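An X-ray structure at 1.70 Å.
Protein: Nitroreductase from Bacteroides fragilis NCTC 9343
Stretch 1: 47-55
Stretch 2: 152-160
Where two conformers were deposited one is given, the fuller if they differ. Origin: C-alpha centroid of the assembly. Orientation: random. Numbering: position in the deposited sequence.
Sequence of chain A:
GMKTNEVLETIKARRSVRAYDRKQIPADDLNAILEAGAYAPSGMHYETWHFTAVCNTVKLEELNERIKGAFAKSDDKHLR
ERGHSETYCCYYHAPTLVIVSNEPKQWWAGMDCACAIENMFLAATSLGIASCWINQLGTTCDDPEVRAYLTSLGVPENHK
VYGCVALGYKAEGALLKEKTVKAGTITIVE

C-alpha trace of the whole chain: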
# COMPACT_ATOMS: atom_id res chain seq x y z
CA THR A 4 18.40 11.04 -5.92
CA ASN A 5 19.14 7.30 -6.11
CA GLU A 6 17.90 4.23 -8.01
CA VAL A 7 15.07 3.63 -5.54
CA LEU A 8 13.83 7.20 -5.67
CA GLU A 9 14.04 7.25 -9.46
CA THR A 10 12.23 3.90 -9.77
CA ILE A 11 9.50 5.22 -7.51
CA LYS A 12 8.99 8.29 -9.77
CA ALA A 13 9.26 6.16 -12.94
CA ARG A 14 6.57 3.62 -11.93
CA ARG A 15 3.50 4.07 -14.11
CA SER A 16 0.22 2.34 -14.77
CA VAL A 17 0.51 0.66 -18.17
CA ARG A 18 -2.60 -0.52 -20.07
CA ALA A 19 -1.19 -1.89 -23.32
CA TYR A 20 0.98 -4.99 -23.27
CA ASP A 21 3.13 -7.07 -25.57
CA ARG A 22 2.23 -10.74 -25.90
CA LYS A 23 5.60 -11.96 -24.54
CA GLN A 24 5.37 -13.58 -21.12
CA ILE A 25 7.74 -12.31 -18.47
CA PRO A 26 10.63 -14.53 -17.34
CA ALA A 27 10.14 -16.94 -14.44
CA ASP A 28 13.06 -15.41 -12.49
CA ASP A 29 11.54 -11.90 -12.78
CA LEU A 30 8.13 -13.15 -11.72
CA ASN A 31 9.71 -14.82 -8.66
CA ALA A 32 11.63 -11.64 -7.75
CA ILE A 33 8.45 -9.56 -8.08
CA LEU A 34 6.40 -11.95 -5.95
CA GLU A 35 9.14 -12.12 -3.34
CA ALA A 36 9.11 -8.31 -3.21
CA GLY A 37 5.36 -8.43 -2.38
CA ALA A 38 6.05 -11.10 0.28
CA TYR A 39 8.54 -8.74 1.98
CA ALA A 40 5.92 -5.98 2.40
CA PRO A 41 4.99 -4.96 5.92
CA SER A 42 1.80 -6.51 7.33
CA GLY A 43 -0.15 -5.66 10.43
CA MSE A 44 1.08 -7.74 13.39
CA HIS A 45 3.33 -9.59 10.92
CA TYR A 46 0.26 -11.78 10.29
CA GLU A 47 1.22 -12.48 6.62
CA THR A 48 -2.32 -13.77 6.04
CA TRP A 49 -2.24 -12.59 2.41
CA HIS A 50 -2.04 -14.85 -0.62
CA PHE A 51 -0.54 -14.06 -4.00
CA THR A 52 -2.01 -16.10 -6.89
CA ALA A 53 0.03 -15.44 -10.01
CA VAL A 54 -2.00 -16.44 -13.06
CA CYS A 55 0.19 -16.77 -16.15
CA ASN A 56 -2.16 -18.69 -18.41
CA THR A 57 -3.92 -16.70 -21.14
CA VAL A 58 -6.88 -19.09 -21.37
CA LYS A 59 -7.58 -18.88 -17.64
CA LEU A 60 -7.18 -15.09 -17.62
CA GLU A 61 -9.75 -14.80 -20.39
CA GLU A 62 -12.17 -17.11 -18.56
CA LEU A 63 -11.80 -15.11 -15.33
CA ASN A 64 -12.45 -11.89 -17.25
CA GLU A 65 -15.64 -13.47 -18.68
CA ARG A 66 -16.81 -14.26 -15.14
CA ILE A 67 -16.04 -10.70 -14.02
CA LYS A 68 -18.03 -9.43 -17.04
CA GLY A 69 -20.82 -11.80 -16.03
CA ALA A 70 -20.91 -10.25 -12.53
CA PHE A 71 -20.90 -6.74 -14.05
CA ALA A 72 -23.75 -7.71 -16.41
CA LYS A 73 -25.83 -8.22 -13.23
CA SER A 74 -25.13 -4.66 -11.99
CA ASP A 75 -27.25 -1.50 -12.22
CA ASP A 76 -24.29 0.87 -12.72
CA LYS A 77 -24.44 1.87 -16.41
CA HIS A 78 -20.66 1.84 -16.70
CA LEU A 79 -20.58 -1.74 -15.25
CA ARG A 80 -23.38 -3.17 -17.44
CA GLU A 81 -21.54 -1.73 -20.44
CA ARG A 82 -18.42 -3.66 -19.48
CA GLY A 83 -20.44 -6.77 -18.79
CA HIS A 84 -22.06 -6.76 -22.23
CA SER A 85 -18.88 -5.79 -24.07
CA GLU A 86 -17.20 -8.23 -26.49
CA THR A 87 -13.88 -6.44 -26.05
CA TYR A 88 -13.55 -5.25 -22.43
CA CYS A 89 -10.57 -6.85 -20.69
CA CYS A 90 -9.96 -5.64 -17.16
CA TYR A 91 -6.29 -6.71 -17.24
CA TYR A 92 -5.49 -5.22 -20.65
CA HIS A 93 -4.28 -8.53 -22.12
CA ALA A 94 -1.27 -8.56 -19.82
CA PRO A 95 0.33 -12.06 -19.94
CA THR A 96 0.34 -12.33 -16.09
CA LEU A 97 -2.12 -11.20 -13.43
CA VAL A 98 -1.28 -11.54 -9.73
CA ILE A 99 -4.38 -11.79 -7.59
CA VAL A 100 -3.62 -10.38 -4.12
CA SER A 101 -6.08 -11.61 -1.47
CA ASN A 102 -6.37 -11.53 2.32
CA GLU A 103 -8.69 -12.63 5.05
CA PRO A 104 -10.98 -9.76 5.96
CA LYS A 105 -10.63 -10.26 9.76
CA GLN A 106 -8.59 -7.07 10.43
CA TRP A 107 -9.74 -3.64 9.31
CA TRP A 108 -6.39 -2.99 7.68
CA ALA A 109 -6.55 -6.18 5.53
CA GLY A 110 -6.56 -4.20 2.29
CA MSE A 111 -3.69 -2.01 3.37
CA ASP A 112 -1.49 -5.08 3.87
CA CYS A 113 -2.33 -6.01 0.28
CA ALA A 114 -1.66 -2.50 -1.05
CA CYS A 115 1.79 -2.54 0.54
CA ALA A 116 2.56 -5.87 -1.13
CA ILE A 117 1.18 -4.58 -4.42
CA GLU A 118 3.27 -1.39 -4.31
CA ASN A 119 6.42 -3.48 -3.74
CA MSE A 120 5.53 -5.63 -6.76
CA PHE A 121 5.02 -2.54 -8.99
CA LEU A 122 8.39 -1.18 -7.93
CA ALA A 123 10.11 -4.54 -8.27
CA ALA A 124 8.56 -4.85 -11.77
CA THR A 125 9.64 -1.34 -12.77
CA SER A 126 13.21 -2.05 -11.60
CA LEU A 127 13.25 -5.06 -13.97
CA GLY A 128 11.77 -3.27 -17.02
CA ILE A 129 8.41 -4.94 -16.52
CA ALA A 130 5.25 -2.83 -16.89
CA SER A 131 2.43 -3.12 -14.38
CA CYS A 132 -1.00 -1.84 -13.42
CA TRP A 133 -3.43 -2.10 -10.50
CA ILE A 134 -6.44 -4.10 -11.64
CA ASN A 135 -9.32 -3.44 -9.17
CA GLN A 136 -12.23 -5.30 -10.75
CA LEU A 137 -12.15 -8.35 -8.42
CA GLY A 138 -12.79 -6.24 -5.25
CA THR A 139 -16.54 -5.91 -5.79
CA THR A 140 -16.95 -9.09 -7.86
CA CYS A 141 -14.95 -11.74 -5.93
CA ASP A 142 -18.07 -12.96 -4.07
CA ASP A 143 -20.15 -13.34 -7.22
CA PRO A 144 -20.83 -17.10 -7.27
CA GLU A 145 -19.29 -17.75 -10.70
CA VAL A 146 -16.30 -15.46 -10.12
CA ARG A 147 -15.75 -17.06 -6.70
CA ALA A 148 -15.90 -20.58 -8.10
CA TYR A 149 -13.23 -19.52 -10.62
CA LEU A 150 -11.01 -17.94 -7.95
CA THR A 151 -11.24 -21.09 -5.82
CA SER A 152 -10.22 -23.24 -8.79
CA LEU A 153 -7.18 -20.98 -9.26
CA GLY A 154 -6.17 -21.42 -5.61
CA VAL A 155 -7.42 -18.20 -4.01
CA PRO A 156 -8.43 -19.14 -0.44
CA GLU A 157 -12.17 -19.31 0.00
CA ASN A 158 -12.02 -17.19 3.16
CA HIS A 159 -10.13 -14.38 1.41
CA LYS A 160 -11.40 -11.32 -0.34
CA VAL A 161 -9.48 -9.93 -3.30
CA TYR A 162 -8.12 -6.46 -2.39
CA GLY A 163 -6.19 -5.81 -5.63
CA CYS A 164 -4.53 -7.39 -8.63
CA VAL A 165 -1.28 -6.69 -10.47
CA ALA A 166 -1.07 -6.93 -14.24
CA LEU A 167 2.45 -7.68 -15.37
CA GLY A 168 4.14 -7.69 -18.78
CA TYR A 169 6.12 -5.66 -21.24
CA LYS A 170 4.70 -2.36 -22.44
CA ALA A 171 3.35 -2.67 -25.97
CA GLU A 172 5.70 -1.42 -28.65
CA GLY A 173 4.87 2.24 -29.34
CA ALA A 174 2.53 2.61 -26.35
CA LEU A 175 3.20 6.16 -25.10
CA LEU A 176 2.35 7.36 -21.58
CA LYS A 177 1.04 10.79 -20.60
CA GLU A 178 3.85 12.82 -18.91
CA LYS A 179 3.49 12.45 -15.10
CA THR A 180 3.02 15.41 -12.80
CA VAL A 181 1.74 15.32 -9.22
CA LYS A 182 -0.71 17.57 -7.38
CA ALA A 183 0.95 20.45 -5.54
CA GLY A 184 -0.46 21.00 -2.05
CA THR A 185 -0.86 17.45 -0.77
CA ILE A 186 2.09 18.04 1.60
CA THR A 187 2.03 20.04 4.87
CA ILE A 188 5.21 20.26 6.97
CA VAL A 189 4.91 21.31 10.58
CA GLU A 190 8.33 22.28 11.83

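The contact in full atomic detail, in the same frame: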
# COMPACT_ATOMS: atom_id res chain seq x y z
N GLU A 47 0.99 -11.84 7.92
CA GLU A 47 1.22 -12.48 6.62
C GLU A 47 0.07 -13.40 6.19
O GLU A 47 0.32 -14.53 5.73
CB GLU A 47 2.50 -13.31 6.63
CG GLU A 47 3.74 -12.54 6.84
CD GLU A 47 4.98 -13.41 6.91
OE1 GLU A 47 5.17 -14.09 7.94
OE2 GLU A 47 5.78 -13.37 5.93
N THR A 48 -1.17 -12.95 6.37
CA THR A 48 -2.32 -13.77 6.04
C THR A 48 -2.67 -13.68 4.55
O THR A 48 -3.54 -14.40 4.07
CB THR A 48 -3.54 -13.40 6.91
OG1 THR A 48 -3.66 -11.97 6.94
CG2 THR A 48 -3.35 -13.91 8.32
N TRP A 49 -2.00 -12.79 3.84
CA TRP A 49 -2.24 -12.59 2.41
C TRP A 49 -1.92 -13.84 1.59
O TRP A 49 -1.20 -14.75 2.04
CB TRP A 49 -1.40 -11.42 1.86
CG TRP A 49 0.06 -11.34 2.34
CD1 TRP A 49 0.94 -12.37 2.56
CD2 TRP A 49 0.76 -10.16 2.68
NE1 TRP A 49 2.12 -11.90 3.01
CE2 TRP A 49 2.04 -10.53 3.09
CE3 TRP A 49 0.44 -8.80 2.66
CZ2 TRP A 49 2.99 -9.61 3.50
CZ3 TRP A 49 1.39 -7.89 3.05
CH2 TRP A 49 2.64 -8.30 3.47
N HIS A 50 -2.45 -13.87 0.37
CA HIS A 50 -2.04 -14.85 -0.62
C HIS A 50 -1.86 -14.12 -1.95
O HIS A 50 -2.59 -13.19 -2.25
CB HIS A 50 -3.09 -15.95 -0.81
CG HIS A 50 -2.51 -17.22 -1.35
ND1 HIS A 50 -1.88 -18.15 -0.54
CD2 HIS A 50 -2.44 -17.71 -2.61
CE1 HIS A 50 -1.44 -19.15 -1.29
NE2 HIS A 50 -1.76 -18.90 -2.55
N PHE A 51 -0.89 -14.60 -2.71
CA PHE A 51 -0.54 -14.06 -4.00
C PHE A 51 -0.69 -15.18 -5.03
O PHE A 51 0.09 -16.11 -5.03
CB PHE A 51 0.92 -13.58 -3.99
CG PHE A 51 1.29 -12.72 -2.79
CD1 PHE A 51 0.68 -11.53 -2.57
CD2 PHE A 51 2.24 -13.15 -1.86
CE1 PHE A 51 1.04 -10.73 -1.48
CE2 PHE A 51 2.60 -12.35 -0.75
CZ PHE A 51 1.97 -11.14 -0.57
N THR A 52 -1.71 -15.08 -5.89
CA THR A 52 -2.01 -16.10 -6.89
C THR A 52 -1.64 -15.53 -8.25
O THR A 52 -2.36 -14.70 -8.81
CB THR A 52 -3.51 -16.54 -6.83
OG1 THR A 52 -3.83 -16.92 -5.49
CG2 THR A 52 -3.75 -17.74 -7.74
N ALA A 53 -0.47 -15.93 -8.75
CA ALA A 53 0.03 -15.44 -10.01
C ALA A 53 -0.52 -16.30 -11.14
O ALA A 53 -0.17 -17.47 -11.27
CB ALA A 53 1.57 -15.43 -10.03
N VAL A 54 -1.39 -15.73 -11.96
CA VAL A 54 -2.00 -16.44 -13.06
C VAL A 54 -1.31 -16.04 -14.36
O VAL A 54 -1.40 -14.89 -14.77
CB VAL A 54 -3.51 -16.17 -13.17
CG1 VAL A 54 -4.15 -17.01 -14.31
CG2 VAL A 54 -4.18 -16.47 -11.83
N CYS A 55 -0.63 -17.00 -14.98
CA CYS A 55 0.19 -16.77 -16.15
C CYS A 55 -0.37 -17.42 -17.41
O CYS A 55 0.28 -17.47 -18.42
CB CYS A 55 1.56 -17.35 -15.88
SG CYS A 55 2.35 -16.64 -14.44
N SER A 152 -10.86 -22.27 -7.90
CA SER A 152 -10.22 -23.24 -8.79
C SER A 152 -8.79 -22.82 -9.07
O SER A 152 -7.93 -23.65 -9.27
CB SER A 152 -11.00 -23.39 -10.11
OG SER A 152 -10.63 -22.39 -11.04
N LEU A 153 -8.54 -21.51 -9.06
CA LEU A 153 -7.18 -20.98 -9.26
C LEU A 153 -6.31 -21.10 -8.00
O LEU A 153 -5.11 -20.96 -8.07
CB LEU A 153 -7.24 -19.51 -9.68
CG LEU A 153 -7.80 -19.27 -11.08
CD1 LEU A 153 -8.07 -17.77 -11.18
CD2 LEU A 153 -6.80 -19.77 -12.17
N GLY A 154 -6.93 -21.30 -6.86
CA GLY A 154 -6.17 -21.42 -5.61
C GLY A 154 -6.26 -20.23 -4.67
O GLY A 154 -5.56 -20.19 -3.66
N VAL A 155 -7.13 -19.28 -4.97
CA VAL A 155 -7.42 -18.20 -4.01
C VAL A 155 -8.20 -18.80 -2.81
O VAL A 155 -9.20 -19.50 -3.00
CB VAL A 155 -8.26 -17.07 -4.63
CG1 VAL A 155 -8.54 -15.98 -3.58
CG2 VAL A 155 -7.58 -16.45 -5.87
N PRO A 156 -7.70 -18.59 -1.57
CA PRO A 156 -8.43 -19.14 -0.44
C PRO A 156 -9.86 -18.67 -0.35
O PRO A 156 -10.16 -17.51 -0.56
CB PRO A 156 -7.62 -18.64 0.78
CG PRO A 156 -6.28 -18.46 0.28
CD PRO A 156 -6.45 -17.95 -1.15
N GLU A 157 -10.74 -19.60 -0.03
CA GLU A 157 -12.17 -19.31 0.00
C GLU A 157 -12.57 -18.30 1.05
O GLU A 157 -13.62 -17.69 0.90
CB GLU A 157 -12.96 -20.59 0.21
CG GLU A 157 -12.81 -21.51 -0.98
CD GLU A 157 -13.59 -22.79 -0.88
OE1 GLU A 157 -14.84 -22.74 -0.97
OE2 GLU A 157 -12.95 -23.84 -0.72
N ASN A 158 -11.76 -18.15 2.10
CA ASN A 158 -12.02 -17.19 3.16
C ASN A 158 -11.36 -15.83 2.92
O ASN A 158 -11.38 -14.98 3.80
CB ASN A 158 -11.54 -17.76 4.51
CG ASN A 158 -10.04 -17.84 4.61
OD1 ASN A 158 -9.39 -18.32 3.70
ND2 ASN A 158 -9.49 -17.33 5.70
N HIS A 159 -10.78 -15.64 1.75
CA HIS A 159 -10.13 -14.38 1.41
C HIS A 159 -11.04 -13.55 0.57
O HIS A 159 -11.88 -14.07 -0.18
CB HIS A 159 -8.87 -14.65 0.62
CG HIS A 159 -7.68 -14.98 1.46
ND1 HIS A 159 -6.38 -14.82 1.02
CD2 HIS A 159 -7.59 -15.47 2.73
CE1 HIS A 159 -5.54 -15.19 1.98
NE2 HIS A 159 -6.26 -15.59 3.02
N LYS A 160 -10.87 -12.24 0.66
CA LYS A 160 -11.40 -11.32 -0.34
C LYS A 160 -10.25 -10.85 -1.19
O LYS A 160 -9.10 -10.93 -0.77
CB LYS A 160 -12.05 -10.12 0.32
CG LYS A 160 -13.16 -10.46 1.31
CD LYS A 160 -14.16 -11.44 0.76
CE LYS A 160 -15.32 -11.63 1.74
NZ LYS A 160 -16.13 -12.81 1.36

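How does the helical segment meet the strand? S152 lies out of reach, and the contact begins at L153, whose CA-to-CB bond points toward the strand. CD1 of L153 lies 4.2 Å from CG2 of V54, an apolar contact between two buried side chains. The backbone of L153 takes part as well: its carbonyl O is 3.5 Å from CG2 of T52, while the CB of L153 sits 4.4 Å from that same methyl. T52 and V54 can both face L153 because alternate side chains of an extended strand point the same way; F51 and A53, between and beside them, do not reach stretch 2.

Why does the chain turn at G154 without losing contact? G154 leaves helical geometry in a Schellman motif, with a positive phi of 107°. At these backbone angles a CB would be jammed against the carbonyl O of L153, which by itself calls for glycine. The carbonyl O of G154 then lies 4.1 Å from OG1 of T52 and also 4.1 Å from CD2 of H50, so it is near two successive strand side chains on this side, although it bonds to neither.

What do V155 and P156 add as the chain leaves the helix? V155 directs its CA-to-CB bond away from the strand, yet CG2 of V155 still comes within 3.8 Å of OG1 of T52; the CA atoms of V155 and T52 are 6.5 Å apart. The CA-to-CB bond of P156 points toward the strand, and CD of P156 lies 3.9 Å from CB of H50, with this ring atom oblique to the imidazole. These are packing contacts, and they bring the proline against the partly exposed histidine.

How does H159 return to the other stretch after the turn? P156 to H159 form a type I beta turn, closed by a hydrogen bond from N of H159 to O of P156 at 3.0 Å. E157 and N158 make no contact across the interface, but the CA-to-CB bond of H159 points toward stretch 1. CE1 of H159 reaches to 3.0 Å from O of T48, 3.7 Å from N of H50 and 3.8 Å from CB of H50, with the backbone N of H50 at the ring edge. The closeness to T48 is not a hydrogen bond: NE2 of H159 lies 3.1 Å from O of T48, but the angle is poor. No hydrogen bond crosses between the stretches, and the contact rests on packing.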